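Local coordinates for prophenoloxidase b (Marsupenaeus japonicus, PDB 3WKY), which probably oxidises phenols at a dinuclear type 3 copper centre, being the inactive hemolymph precursor of a crustacean phenoloxidase, at residues T22-D27 with G460-L465; Q13-P18 with G129-L134; K153-A158 with I471-K476; K81-V86 with S109-A114; P261-G266 with V384-R389. All blocks are in the same frame, centred on the assembly; numbering follows the deposited sequence.

Contact 1: residues T22-D27 with G460-L465. With EDO (1,2-ethanediol), chain L.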
# COMPACT_ATOMS: atom_id res chain seq x y z
N THR A 22 -0.30 46.17 -32.60
CA THR A 22 0.68 46.75 -33.51
C THR A 22 0.48 48.27 -33.58
O THR A 22 1.44 49.04 -33.67
CB THR A 22 0.57 46.14 -34.91
OG1 THR A 22 0.60 44.71 -34.81
CG2 THR A 22 1.72 46.61 -35.80
N SER A 23 -0.78 48.70 -33.53
CA SER A 23 -1.09 50.13 -33.55
C SER A 23 -0.47 50.88 -32.37
O SER A 23 0.09 51.96 -32.54
CB SER A 23 -2.60 50.36 -33.59
OG SER A 23 -3.16 49.91 -34.81
N THR A 24 -0.58 50.30 -31.18
CA THR A 24 -0.01 50.91 -29.97
C THR A 24 1.51 51.01 -30.08
O THR A 24 2.11 52.01 -29.69
CB THR A 24 -0.37 50.10 -28.71
OG1 THR A 24 -1.79 50.11 -28.52
CG2 THR A 24 0.30 50.69 -27.48
N LEU A 25 2.12 49.96 -30.60
CA LEU A 25 3.57 49.94 -30.75
C LEU A 25 4.00 50.97 -31.79
O LEU A 25 4.95 51.73 -31.59
CB LEU A 25 4.05 48.54 -31.14
CG LEU A 25 5.56 48.39 -31.40
CD1 LEU A 25 6.36 48.54 -30.12
CD2 LEU A 25 5.86 47.05 -32.08
N ALA A 26 3.29 50.98 -32.92
CA ALA A 26 3.62 51.87 -34.03
C ALA A 26 3.47 53.33 -33.63
O ALA A 26 4.30 54.17 -33.99
CB ALA A 26 2.76 51.55 -35.22
N ASP A 27 2.40 53.64 -32.90
CA ASP A 27 2.17 55.00 -32.44
C ASP A 27 3.30 55.49 -31.55
O ASP A 27 3.77 56.62 -31.70
CB ASP A 27 0.85 55.11 -31.69
CG ASP A 27 0.68 56.45 -31.00
OD1 ASP A 27 0.40 57.44 -31.71
OD2 ASP A 27 0.84 56.51 -29.77
N GLY A 460 9.08 46.02 -22.38
CA GLY A 460 8.26 44.83 -22.40
C GLY A 460 6.82 45.04 -21.98
O GLY A 460 5.90 44.42 -22.53
N ILE A 461 6.63 45.90 -20.98
CA ILE A 461 5.31 46.19 -20.44
C ILE A 461 5.02 47.68 -20.57
O ILE A 461 5.85 48.52 -20.19
CB ILE A 461 5.25 45.84 -18.95
CG1 ILE A 461 5.44 44.33 -18.74
CG2 ILE A 461 3.92 46.28 -18.35
CD1 ILE A 461 5.66 43.95 -17.28
N ASP A 462 3.84 48.01 -21.09
CA ASP A 462 3.41 49.39 -21.21
C ASP A 462 2.75 49.83 -19.91
O ASP A 462 1.61 49.48 -19.64
CB ASP A 462 2.42 49.52 -22.37
CG ASP A 462 2.16 50.97 -22.77
OD1 ASP A 462 2.55 51.88 -22.00
OD2 ASP A 462 1.57 51.19 -23.84
N PHE A 463 3.47 50.61 -19.11
CA PHE A 463 2.96 51.04 -17.81
C PHE A 463 2.15 52.35 -17.86
O PHE A 463 1.68 52.82 -16.82
CB PHE A 463 4.09 51.19 -16.80
CG PHE A 463 4.67 49.87 -16.32
CD1 PHE A 463 4.07 49.18 -15.27
CD2 PHE A 463 5.81 49.35 -16.90
CE1 PHE A 463 4.61 47.98 -14.81
CE2 PHE A 463 6.36 48.15 -16.44
CZ PHE A 463 5.75 47.47 -15.40
N ARG A 464 1.98 52.92 -19.05
CA ARG A 464 1.19 54.14 -19.21
C ARG A 464 -0.28 53.92 -18.90
O ARG A 464 -0.86 52.89 -19.26
CB ARG A 464 1.32 54.69 -20.64
CG ARG A 464 2.69 55.23 -21.00
CD ARG A 464 3.10 54.77 -22.39
NE ARG A 464 2.44 55.49 -23.47
CZ ARG A 464 1.99 54.92 -24.59
NH1 ARG A 464 2.09 53.61 -24.78
NH2 ARG A 464 1.42 55.67 -25.53
N LEU A 465 -0.89 54.89 -18.23
CA LEU A 465 -2.34 54.90 -18.05
C LEU A 465 -2.98 55.41 -19.33
O LEU A 465 -3.93 54.82 -19.86
CB LEU A 465 -2.73 55.79 -16.87
CG LEU A 465 -2.45 55.14 -15.51
CD1 LEU A 465 -2.60 56.15 -14.38
CD2 LEU A 465 -3.38 53.96 -15.30
C1 EDO L . 6.25 51.28 -21.41
O1 EDO L . 6.31 51.80 -20.07
C2 EDO L . 6.80 52.24 -22.46
O2 EDO L . 5.86 53.31 -22.66

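Contact 2: residues Q13-P18 with G129-L134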
# COMPACT_ATOMS: atom_id res chain seq x y z
N GLN A 13 12.85 46.67 -32.67
CA GLN A 13 11.63 47.26 -32.12
C GLN A 13 10.43 46.33 -32.23
O GLN A 13 9.45 46.49 -31.51
CB GLN A 13 11.33 48.59 -32.82
CG GLN A 13 12.29 49.71 -32.47
CD GLN A 13 11.98 50.99 -33.22
OE1 GLN A 13 11.31 50.98 -34.25
NE2 GLN A 13 12.48 52.11 -32.70
N LEU A 14 10.51 45.35 -33.12
CA LEU A 14 9.42 44.40 -33.31
C LEU A 14 9.25 43.49 -32.09
O LEU A 14 8.19 42.91 -31.90
CB LEU A 14 9.66 43.55 -34.55
CG LEU A 14 10.02 44.33 -35.82
CD1 LEU A 14 10.61 43.39 -36.86
CD2 LEU A 14 8.81 45.04 -36.37
N PHE A 15 10.30 43.37 -31.29
CA PHE A 15 10.27 42.54 -30.08
C PHE A 15 9.53 43.23 -28.96
O PHE A 15 9.12 42.59 -27.98
CB PHE A 15 11.70 42.26 -29.60
CG PHE A 15 12.51 41.34 -30.48
CD1 PHE A 15 13.21 41.83 -31.59
CD2 PHE A 15 12.62 39.98 -30.18
CE1 PHE A 15 13.96 40.98 -32.39
CE2 PHE A 15 13.38 39.12 -30.98
CZ PHE A 15 14.05 39.62 -32.08
N TYR A 16 9.36 44.55 -29.08
CA TYR A 16 8.85 45.36 -27.96
C TYR A 16 7.33 45.31 -27.77
O TYR A 16 6.58 45.00 -28.69
CB TYR A 16 9.31 46.81 -28.10
CG TYR A 16 10.79 46.98 -27.92
CD1 TYR A 16 11.57 45.94 -27.41
CD2 TYR A 16 11.43 48.17 -28.24
CE1 TYR A 16 12.93 46.08 -27.24
CE2 TYR A 16 12.79 48.32 -28.07
CZ TYR A 16 13.54 47.27 -27.57
OH TYR A 16 14.90 47.40 -27.39
N LEU A 17 6.90 45.60 -26.53
CA LEU A 17 5.49 45.61 -26.14
C LEU A 17 4.68 44.47 -26.76
O LEU A 17 3.70 44.72 -27.46
CB LEU A 17 4.86 46.97 -26.50
CG LEU A 17 5.58 48.21 -25.98
CD1 LEU A 17 4.83 49.48 -26.38
CD2 LEU A 17 5.78 48.17 -24.46
N PRO A 18 5.10 43.21 -26.52
CA PRO A 18 4.49 42.08 -27.24
C PRO A 18 3.02 41.83 -26.90
O PRO A 18 2.34 41.14 -27.67
CB PRO A 18 5.37 40.89 -26.83
CG PRO A 18 5.97 41.28 -25.53
CD PRO A 18 6.18 42.77 -25.61
N GLY A 129 23.29 38.16 -31.26
CA GLY A 129 23.77 39.12 -30.29
C GLY A 129 23.04 40.45 -30.36
O GLY A 129 23.09 41.25 -29.42
N ASP A 130 22.34 40.70 -31.47
CA ASP A 130 21.59 41.93 -31.64
C ASP A 130 20.13 41.81 -31.19
O ASP A 130 19.37 42.77 -31.29
CB ASP A 130 21.64 42.39 -33.10
CG ASP A 130 23.04 42.77 -33.55
OD1 ASP A 130 23.78 43.32 -32.72
OD2 ASP A 130 23.40 42.51 -34.72
N THR A 131 19.72 40.63 -30.72
CA THR A 131 18.37 40.50 -30.18
C THR A 131 18.33 41.14 -28.79
O THR A 131 19.34 41.14 -28.09
CB THR A 131 17.90 39.03 -30.10
OG1 THR A 131 18.80 38.29 -29.27
CG2 THR A 131 17.86 38.41 -31.47
N PRO A 132 17.18 41.69 -28.39
CA PRO A 132 17.11 42.27 -27.05
C PRO A 132 17.18 41.17 -26.00
O PRO A 132 16.79 40.04 -26.31
CB PRO A 132 15.73 42.94 -27.01
CG PRO A 132 14.94 42.23 -28.07
CD PRO A 132 15.92 41.87 -29.14
N PRO A 133 17.68 41.48 -24.79
CA PRO A 133 17.68 40.51 -23.70
C PRO A 133 16.24 40.09 -23.43
O PRO A 133 15.36 40.95 -23.38
CB PRO A 133 18.21 41.31 -22.50
CG PRO A 133 19.00 42.43 -23.12
CD PRO A 133 18.26 42.77 -24.39
N LEU A 134 16.01 38.79 -23.27
CA LEU A 134 14.64 38.32 -23.07
C LEU A 134 13.89 38.95 -21.88
O LEU A 134 12.70 39.24 -21.99
CB LEU A 134 14.60 36.79 -23.02
CG LEU A 134 13.22 36.13 -23.08
CD1 LEU A 134 12.46 36.50 -24.36
CD2 LEU A 134 13.41 34.62 -22.99

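Contact 3: residues K153-A158 with I471-K476. With NAG (2-acetamido-2-deoxy-beta-D-glucopyranose), chain C; EDO (1,2-ethanediol), chain L.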
# COMPACT_ATOMS: atom_id res chain seq x y z
N LYS A 153 1.17 49.48 -9.57
CA LYS A 153 0.71 50.37 -8.52
C LYS A 153 1.62 51.59 -8.42
O LYS A 153 1.16 52.73 -8.47
CB LYS A 153 0.73 49.61 -7.20
CG LYS A 153 -0.07 50.22 -6.07
CD LYS A 153 -0.11 49.23 -4.91
CE LYS A 153 -0.99 49.72 -3.77
NZ LYS A 153 -1.24 48.61 -2.80
N LEU A 154 2.92 51.34 -8.29
CA LEU A 154 3.93 52.39 -8.18
C LEU A 154 3.96 53.27 -9.43
O LEU A 154 4.19 54.48 -9.33
CB LEU A 154 5.31 51.77 -7.94
CG LEU A 154 5.78 51.62 -6.49
CD1 LEU A 154 4.70 51.03 -5.60
CD2 LEU A 154 7.04 50.77 -6.42
N ALA A 155 3.73 52.67 -10.59
CA ALA A 155 3.67 53.43 -11.84
C ALA A 155 2.49 54.40 -11.82
O ALA A 155 2.65 55.58 -12.15
CB ALA A 155 3.56 52.49 -13.03
N LYS A 156 1.32 53.90 -11.43
CA LYS A 156 0.11 54.71 -11.37
C LYS A 156 0.30 55.93 -10.47
O LYS A 156 -0.10 57.05 -10.82
CB LYS A 156 -1.09 53.88 -10.89
CG LYS A 156 -2.41 54.65 -10.86
CD LYS A 156 -3.61 53.72 -10.64
CE LYS A 156 -4.93 54.47 -10.72
NZ LYS A 156 -6.11 53.57 -10.54
N SER A 157 0.91 55.72 -9.31
CA SER A 157 1.18 56.81 -8.37
C SER A 157 2.20 57.78 -8.94
O SER A 157 2.03 58.99 -8.84
CB SER A 157 1.69 56.25 -7.04
OG SER A 157 0.67 55.55 -6.37
N ALA A 158 3.27 57.24 -9.52
CA ALA A 158 4.33 58.07 -10.09
C ALA A 158 3.78 59.02 -11.14
O ALA A 158 4.11 60.21 -11.14
CB ALA A 158 5.43 57.19 -10.68
N ILE A 471 6.55 57.24 -18.37
CA ILE A 471 6.85 56.41 -17.21
C ILE A 471 7.78 55.25 -17.58
O ILE A 471 7.60 54.59 -18.61
CB ILE A 471 5.55 55.89 -16.54
CG1 ILE A 471 5.87 55.06 -15.29
CG2 ILE A 471 4.71 55.09 -17.52
CD1 ILE A 471 6.67 55.82 -14.24
N THR A 472 8.80 55.05 -16.76
CA THR A 472 9.74 53.94 -16.92
C THR A 472 9.80 53.15 -15.62
O THR A 472 9.97 53.74 -14.54
CB THR A 472 11.16 54.43 -17.26
OG1 THR A 472 11.16 55.01 -18.57
CG2 THR A 472 12.16 53.28 -17.23
N VAL A 473 9.68 51.83 -15.71
CA VAL A 473 9.75 51.00 -14.52
C VAL A 473 11.02 50.18 -14.56
O VAL A 473 11.21 49.36 -15.46
CB VAL A 473 8.53 50.07 -14.40
CG1 VAL A 473 8.70 49.13 -13.21
CG2 VAL A 473 7.25 50.89 -14.24
N HIS A 474 11.90 50.44 -13.61
CA HIS A 474 13.13 49.68 -13.48
C HIS A 474 12.88 48.54 -12.50
O HIS A 474 12.15 48.71 -11.52
CB HIS A 474 14.27 50.57 -12.97
CG HIS A 474 14.63 51.67 -13.91
ND1 HIS A 474 15.33 51.46 -15.08
CD2 HIS A 474 14.40 53.01 -13.86
CE1 HIS A 474 15.51 52.61 -15.71
NE2 HIS A 474 14.95 53.56 -14.98
N ILE A 475 13.47 47.38 -12.78
CA ILE A 475 13.33 46.23 -11.89
C ILE A 475 14.70 45.78 -11.41
O ILE A 475 15.58 45.48 -12.22
CB ILE A 475 12.59 45.06 -12.57
CG1 ILE A 475 11.18 45.49 -12.96
CG2 ILE A 475 12.55 43.84 -11.63
CD1 ILE A 475 10.41 44.46 -13.77
N LYS A 476 14.86 45.72 -10.09
CA LYS A 476 16.15 45.44 -9.49
C LYS A 476 16.07 44.15 -8.68
O LYS A 476 15.08 43.89 -8.01
CB LYS A 476 16.55 46.61 -8.58
CG LYS A 476 17.76 46.35 -7.71
CD LYS A 476 18.12 47.59 -6.90
CE LYS A 476 18.98 47.23 -5.71
NZ LYS A 476 19.58 48.44 -5.08
C1 NAG C . 13.10 52.40 -20.78
C2 NAG C . 13.68 53.75 -21.22
C3 NAG C . 12.72 54.45 -22.17
C4 NAG C . 12.38 53.57 -23.37
C5 NAG C . 12.11 52.10 -23.02
C6 NAG C . 12.55 51.25 -24.21
C7 NAG C . 15.10 55.01 -19.65
C8 NAG C . 15.12 55.76 -18.36
N2 NAG C . 13.90 54.62 -20.08
O3 NAG C . 13.32 55.66 -22.61
O4 NAG C . 11.24 54.10 -24.00
O5 NAG C . 12.83 51.59 -21.91
O6 NAG C . 11.45 50.80 -24.96
O7 NAG C . 16.14 54.77 -20.26
C1 EDO L . 6.25 51.28 -21.41
O1 EDO L . 6.31 51.80 -20.07
C2 EDO L . 6.80 52.24 -22.46
O2 EDO L . 5.86 53.31 -22.66

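Contact 4: residues K81-V86 with S109-A114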
# COMPACT_ATOMS: atom_id res chain seq x y z
N LYS A 81 7.91 27.11 -36.24
CA LYS A 81 8.69 26.75 -37.42
C LYS A 81 8.04 27.32 -38.68
O LYS A 81 8.73 27.82 -39.57
CB LYS A 81 8.78 25.23 -37.54
CG LYS A 81 9.69 24.74 -38.66
CD LYS A 81 9.63 23.22 -38.78
CE LYS A 81 10.69 22.72 -39.74
NZ LYS A 81 10.62 21.25 -39.89
N ASP A 82 6.71 27.26 -38.75
CA ASP A 82 5.98 27.75 -39.92
C ASP A 82 6.04 29.28 -40.06
O ASP A 82 6.20 29.79 -41.17
CB ASP A 82 4.52 27.28 -39.91
CG ASP A 82 4.39 25.78 -40.17
OD1 ASP A 82 5.41 25.14 -40.50
OD2 ASP A 82 3.26 25.25 -40.05
N LEU A 83 5.93 30.01 -38.95
CA LEU A 83 6.05 31.47 -38.97
C LEU A 83 7.48 31.92 -39.28
O LEU A 83 7.69 32.81 -40.11
CB LEU A 83 5.61 32.08 -37.64
CG LEU A 83 5.67 33.60 -37.54
CD1 LEU A 83 4.87 34.26 -38.67
CD2 LEU A 83 5.18 34.09 -36.18
N SER A 84 8.45 31.32 -38.61
CA SER A 84 9.84 31.69 -38.84
C SER A 84 10.24 31.42 -40.28
O SER A 84 11.09 32.13 -40.83
CB SER A 84 10.78 30.96 -37.87
OG SER A 84 10.70 29.56 -38.06
N LYS A 85 9.65 30.41 -40.90
CA LYS A 85 9.96 30.06 -42.28
C LYS A 85 9.72 31.26 -43.20
O LYS A 85 10.54 31.56 -44.07
CB LYS A 85 9.12 28.86 -42.74
CG LYS A 85 9.23 28.57 -44.25
CD LYS A 85 8.28 27.47 -44.68
CE LYS A 85 8.21 27.36 -46.20
NZ LYS A 85 9.50 26.95 -46.80
N VAL A 86 8.61 31.95 -42.99
CA VAL A 86 8.28 33.13 -43.78
C VAL A 86 9.26 34.27 -43.49
O VAL A 86 9.71 34.93 -44.42
CB VAL A 86 6.82 33.59 -43.53
CG1 VAL A 86 6.50 34.83 -44.35
CG2 VAL A 86 5.86 32.46 -43.87
N SER A 109 1.43 36.01 -29.22
CA SER A 109 2.59 36.87 -29.04
C SER A 109 3.86 36.10 -28.68
O SER A 109 4.94 36.47 -29.14
CB SER A 109 2.32 37.99 -28.04
OG SER A 109 1.79 37.49 -26.82
N ALA A 110 3.74 35.03 -27.90
CA ALA A 110 4.92 34.24 -27.54
C ALA A 110 5.44 33.44 -28.73
O ALA A 110 6.65 33.29 -28.91
CB ALA A 110 4.63 33.33 -26.33
N VAL A 111 4.52 32.95 -29.55
CA VAL A 111 4.88 32.27 -30.79
C VAL A 111 5.58 33.27 -31.72
O VAL A 111 6.59 32.95 -32.35
CB VAL A 111 3.64 31.65 -31.47
CG1 VAL A 111 3.93 31.25 -32.92
CG2 VAL A 111 3.15 30.44 -30.67
N PHE A 112 5.07 34.50 -31.76
CA PHE A 112 5.69 35.57 -32.56
C PHE A 112 7.13 35.83 -32.13
O PHE A 112 8.05 35.83 -32.96
CB PHE A 112 4.85 36.85 -32.44
CG PHE A 112 5.41 38.03 -33.20
CD1 PHE A 112 5.21 38.15 -34.57
CD2 PHE A 112 6.12 39.02 -32.54
CE1 PHE A 112 5.71 39.24 -35.27
CE2 PHE A 112 6.64 40.11 -33.23
CZ PHE A 112 6.43 40.22 -34.59
N LEU A 113 7.33 36.06 -30.83
CA LEU A 113 8.66 36.27 -30.27
C LEU A 113 9.62 35.11 -30.51
O LEU A 113 10.79 35.33 -30.85
CB LEU A 113 8.58 36.57 -28.77
CG LEU A 113 7.97 37.92 -28.43
CD1 LEU A 113 7.84 38.09 -26.94
CD2 LEU A 113 8.84 39.04 -29.03
N ALA A 114 9.14 33.88 -30.33
CA ALA A 114 9.99 32.70 -30.54
C ALA A 114 10.46 32.64 -31.99
O ALA A 114 11.65 32.43 -32.26
CB ALA A 114 9.25 31.43 -30.16

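Contact 5: residues P261-G266 with V384-R389. With NA (sodium ion), chain P.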
# COMPACT_ATOMS: atom_id res chain seq x y z
N PRO A 261 5.48 28.59 -9.00
CA PRO A 261 6.35 29.56 -9.68
C PRO A 261 6.11 31.03 -9.32
O PRO A 261 7.03 31.85 -9.44
CB PRO A 261 6.04 29.32 -11.17
CG PRO A 261 4.66 28.71 -11.18
CD PRO A 261 4.63 27.84 -9.93
N HIS A 262 4.90 31.36 -8.88
CA HIS A 262 4.51 32.75 -8.62
C HIS A 262 4.74 33.65 -9.84
O HIS A 262 5.32 34.73 -9.72
CB HIS A 262 5.25 33.29 -7.38
CG HIS A 262 4.86 32.61 -6.11
ND1 HIS A 262 5.48 31.46 -5.65
CD2 HIS A 262 3.89 32.89 -5.20
CE1 HIS A 262 4.92 31.08 -4.52
NE2 HIS A 262 3.96 31.93 -4.22
N LEU A 263 4.29 33.19 -11.00
CA LEU A 263 4.41 33.93 -12.26
C LEU A 263 3.05 34.08 -12.93
O LEU A 263 2.24 33.15 -12.90
CB LEU A 263 5.34 33.21 -13.23
CG LEU A 263 6.81 33.06 -12.84
CD1 LEU A 263 7.55 32.25 -13.90
CD2 LEU A 263 7.48 34.42 -12.64
N THR A 264 2.82 35.23 -13.57
CA THR A 264 1.58 35.49 -14.30
C THR A 264 1.94 36.11 -15.64
O THR A 264 2.74 37.06 -15.68
CB THR A 264 0.68 36.46 -13.52
OG1 THR A 264 0.42 35.93 -12.21
CG2 THR A 264 -0.64 36.71 -14.25
N THR A 265 1.39 35.60 -16.74
CA THR A 265 1.73 36.14 -18.06
C THR A 265 1.08 37.49 -18.28
O THR A 265 0.21 37.90 -17.51
CB THR A 265 1.29 35.23 -19.23
OG1 THR A 265 -0.14 35.27 -19.37
CG2 THR A 265 1.75 33.79 -19.01
N GLY A 266 1.48 38.18 -19.35
CA GLY A 266 0.96 39.50 -19.65
C GLY A 266 -0.49 39.49 -20.07
O GLY A 266 -1.14 40.54 -20.15
N VAL A 384 10.31 26.78 -22.52
CA VAL A 384 11.77 26.79 -22.39
C VAL A 384 12.31 27.95 -21.59
O VAL A 384 13.38 27.85 -20.99
CB VAL A 384 12.51 26.70 -23.76
CG1 VAL A 384 12.35 25.31 -24.37
CG2 VAL A 384 12.01 27.77 -24.72
N GLU A 385 11.60 29.07 -21.58
CA GLU A 385 12.10 30.23 -20.86
C GLU A 385 11.79 30.18 -19.37
O GLU A 385 12.28 31.02 -18.61
CB GLU A 385 11.61 31.55 -21.49
CG GLU A 385 10.12 31.87 -21.29
CD GLU A 385 9.18 31.10 -22.20
OE1 GLU A 385 9.58 30.11 -22.86
OE2 GLU A 385 8.00 31.50 -22.26
N THR A 386 11.00 29.18 -18.94
CA THR A 386 10.65 29.06 -17.52
C THR A 386 10.98 27.71 -16.85
O THR A 386 10.98 27.62 -15.63
CB THR A 386 9.13 29.31 -17.29
OG1 THR A 386 8.37 28.40 -18.10
CG2 THR A 386 8.74 30.76 -17.62
N ALA A 387 11.24 26.67 -17.64
CA ALA A 387 11.33 25.31 -17.09
C ALA A 387 12.45 25.11 -16.08
O ALA A 387 12.29 24.39 -15.10
CB ALA A 387 11.43 24.27 -18.21
N VAL A 388 13.59 25.78 -16.30
CA VAL A 388 14.75 25.64 -15.40
C VAL A 388 14.44 26.08 -13.96
O VAL A 388 15.06 25.59 -13.01
CB VAL A 388 15.97 26.39 -15.99
CG1 VAL A 388 17.16 26.42 -15.01
CG2 VAL A 388 16.39 25.71 -17.30
N ARG A 389 13.47 26.97 -13.78
CA ARG A 389 13.03 27.40 -12.44
C ARG A 389 12.62 26.23 -11.53
O ARG A 389 12.82 26.29 -10.32
CB ARG A 389 11.83 28.36 -12.54
CG ARG A 389 12.12 29.70 -13.25
CD ARG A 389 10.83 30.52 -13.39
NE ARG A 389 10.22 30.86 -12.10
CZ ARG A 389 10.41 32.01 -11.45
NH1 ARG A 389 11.22 32.95 -11.95
NH2 ARG A 389 9.80 32.23 -10.30
NA NA P . -0.47 33.87 -21.82

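Contact 1: residues T22-D27 with G460-L465
Thr24 and Asp462 each set one branch anti to the backbone N: CG2 in Thr24 (OG1 chi1 -63°), and the carboxylate carbon CG in Asp462 (chi1 -167°). These torsions bring the methyl of the helical threonine up to the acid obliquely, with Thr24 CG2 and Asp462 OD2 3.9 Å apart. Thr24 CG2 also lies at the edge of the guanidinium, 4.4 Å from Arg464 NH1. The arginine chain, bent at chi2 and chi3, folds back onto its own loop, where Arg464 NH1 forms a salt bridge with Asp462 OD2 at 2.6 Å. Asp462 OD1 accepts the backbone N of Arg464 at 3.2 Å, an Asx turn in which the donor sits 36° out of the carboxylate plane. Both oxygens of Asp462 are therefore used within residues 460-465, before helix 22-29 contributes anything. An ethanediol, probably from the crystallisation liquor, takes a nearly straight bond from the Phe463 backbone N to its O1. With 87 Å² buried and no hydrogen bond across, helix 22-29 touches this loop of the Ig-like domain mainly through the Thr24 methyl, laid against an ion pair formed inside the loop, whose arginine also bonds the Arg467 carbonyl. Asp27, modelled in two conformers, has only a tentative proximity to Arg464; its charge is met just beyond the segment by a salt bridge from OD1 to Arg467.

Contact 2: residues Q13-P18 with G129-L134
One face of the Phe15 ring is covered by the Pro132 ring: CD of the proline sits over the middle of the phenyl, 3.7 Å from its centroid and only 12° off the normal, a CH-pi contact. Pro132 CG leans toward the base of the phenylalanine, 3.5 Å from Phe15 CG, and the two side chains cross at about a right angle. At the far end of the ring, Thr131 CG2 approaches Phe15 CZ obliquely at 4.0 Å. The Tyr16 ring turns an edge to the same proline, CE1 lying 4.2 Å from Pro132 CB, so two consecutive aromatics meet Pro132 in different ways. With CG anti to the carbonyl carbon (chi1 -70°), Phe15 sends its ring across to 129-134. The contact ties the turn that follows helix 9-12 to the loop between helices 109-122 and 134-137, which packs both on helix 109-122 of the all-alpha domain of the hemocyanin fold and on helix 193-205 of the copper-containing domain. Helix 109-122 adds to the aromatic cluster: Tyr117 meets Phe15 edge-to-face, and Tyr120 meets it with planes about 60° apart. A serine in place of Phe15 would probably leave the Pro132 ring without its CH-pi partner and open a gap beside Tyr117 and Tyr120. Thr131 OG1 turns to the carbonyl O of Pro128, which leaves CG2 as the branch facing Phe15. Further along the loop, Leu134 packs on Ser197 and Trp200 of helix 193-205, the helix that carries the copper-site residues His199 and His203.

Contact 3: residues K153-A158 with I471-K476
Helix 145-160 of the copper-containing domain packs here against the start of strand 472-481, in a mixed sheet mostly of the Ig-like domain whose edge strand is 165-169. The meeting residues are small on the helix side and branched on the other. Ala155 and Ala158, one turn apart, both direct CB at segment 471-476. Ile471, just before the strand, places CG1 anti to the backbone N (chi1 -178°), which carries that branch to the helix: CG1 lies 4.1 Å from Ala155 CB, and Ile471 CD1 reaches 4.0 Å from Ala158 CB. Val473, two residues on, adds its CG2 at 4.2 Å from Ala155 CB. The CA atoms of Ala155 and Ile471 are 6.9 Å apart, a close approach compatible with methyl side chains on the helix. Thr472 points CB away from the helix, to the side where a protein-bound glycan lies. Thr472 and His474 make backbone hydrogen bonds to Val166 of strand 165-169, His474 NE2 bonds Glu165 there, and Phe463 covers Val473 from the loop 460-465. Polar links thus hold the strand to its sheet, whereas between these two segments, with no hydrogen bond or charge pair and all four touching residues buried, the contact rests on apolar packing.

Contact 4: residues K81-V86 with S109-A114
Val111 comes first along 109-114 to meet Leu83, in a helix-on-helix packing within the all-alpha domain of the hemocyanin fold: helix 74-89 lies against helix 109-122. The approach to Val111 is loose. Leu83 CD2 stands 4.2 Å from the carbonyl O of Val111 and 4.5 Å from its CG1, which places the leucine methyl beside the backbone as much as beside the side chain. Val111 also packs on Val80, one turn before Leu83 on helix 74-89. Phe112 follows, and the CA atoms of Leu83 and Phe112 are 7.6 Å apart, the smallest such separation between the two segments. Phe112 starts its side chain away from the partner helix, so that Leu83 CD2 meets the ring only obliquely, 4.4 Å from CD1; the ring goes on to Phe87, Val103 and Val107. Leu113 too turns away, to pack on Pro18 in the loop after helix 9-12. Ala114 closes the segment by touching Val80. One turn beyond Val111, Ala115 receives Leu83 and Ser84, extending the interface up the helix. The contact buries 111 Å² without a hydrogen bond between the segments, and Leu83 is the residue of 81-86 that carries it. Its chi1 of -179°, with CG anti to the backbone N, carries CG toward the partner helix, and chi2 of 55° turns Leu83 CD2 onto it, 3.9 Å from Phe112 CA.

Contact 5: residues P261-G266 with V384-R389
Van der Waals packing of Leu263 on the guanidinium face of Arg389 makes up most of the contact, the two side chains coming from opposite directions. Leu263 CD1 lies 3.5 Å above that face, offset toward its rim, and is likewise 3.5 Å from Arg389 NE. Leu263 CD2 is 4.0 Å from Arg389 NH2, and Leu263 CD1 further touches Thr386 CG2 at 4.2 Å. Thr386 can offer that methyl because OG1 is turned to the carbonyl O of Val380. Polar contact across the segments amounts to one weak hydrogen bond, from Arg389 NH2 to the carbonyl O of Pro261: the length is 2.9 Å but the N-H...O angle only 124°. A bend at chi3 (61°) in the arginine chain carries the guanidinium to this carbonyl. Arg389 NE makes a weak hydrogen bond to Tyr259 OH, and Glu191 forms a long, weak ion pair with NH2. Between subunits, His262 NE2 bonds to the Ser375 carbonyl of a neighbouring subunit. Were Arg389 exchanged for an alanine, the Pro261 carbonyl would probably lose this donor and Leu263 its flat cover. Metal coordination is represented by Thr265, whose OG1 binds a sodium ion at 2.8 Å and also accepts from Asn267 N. The Val384 carbonyl holds ND1 of the copper-site His199, and Ala387 and Val388 pack on Phe393 of the same pocket. Through these three residues segment 384-389 forms part of the second shell of the type 3 copper site, and Arg389 joins it to the 261-266 loop.

Contacts 2, 3, 4 and 5 are buried, whereas contact 1 lies at the surface, and it is there that a full salt bridge appears, though within one segment. Contact 3 sets a helix against a strand through aliphatic groups alone; contact 4 joins two helices through a leucine methyl on backbone, valine and an aromatic ring. Contact 2 sets a proline CH group over a phenyl face, and contact 5 has a buried guanidinium with a weak bond to a carbonyl. Contacts 1 and 3 join the Ig-like domain to other parts of the chain and touch each other through Phe463 and Val473. Contact 2 touches both contact 1 and contact 4, and through Leu134 and Glu385 it also reaches contact 5, the one next to the copper pocket.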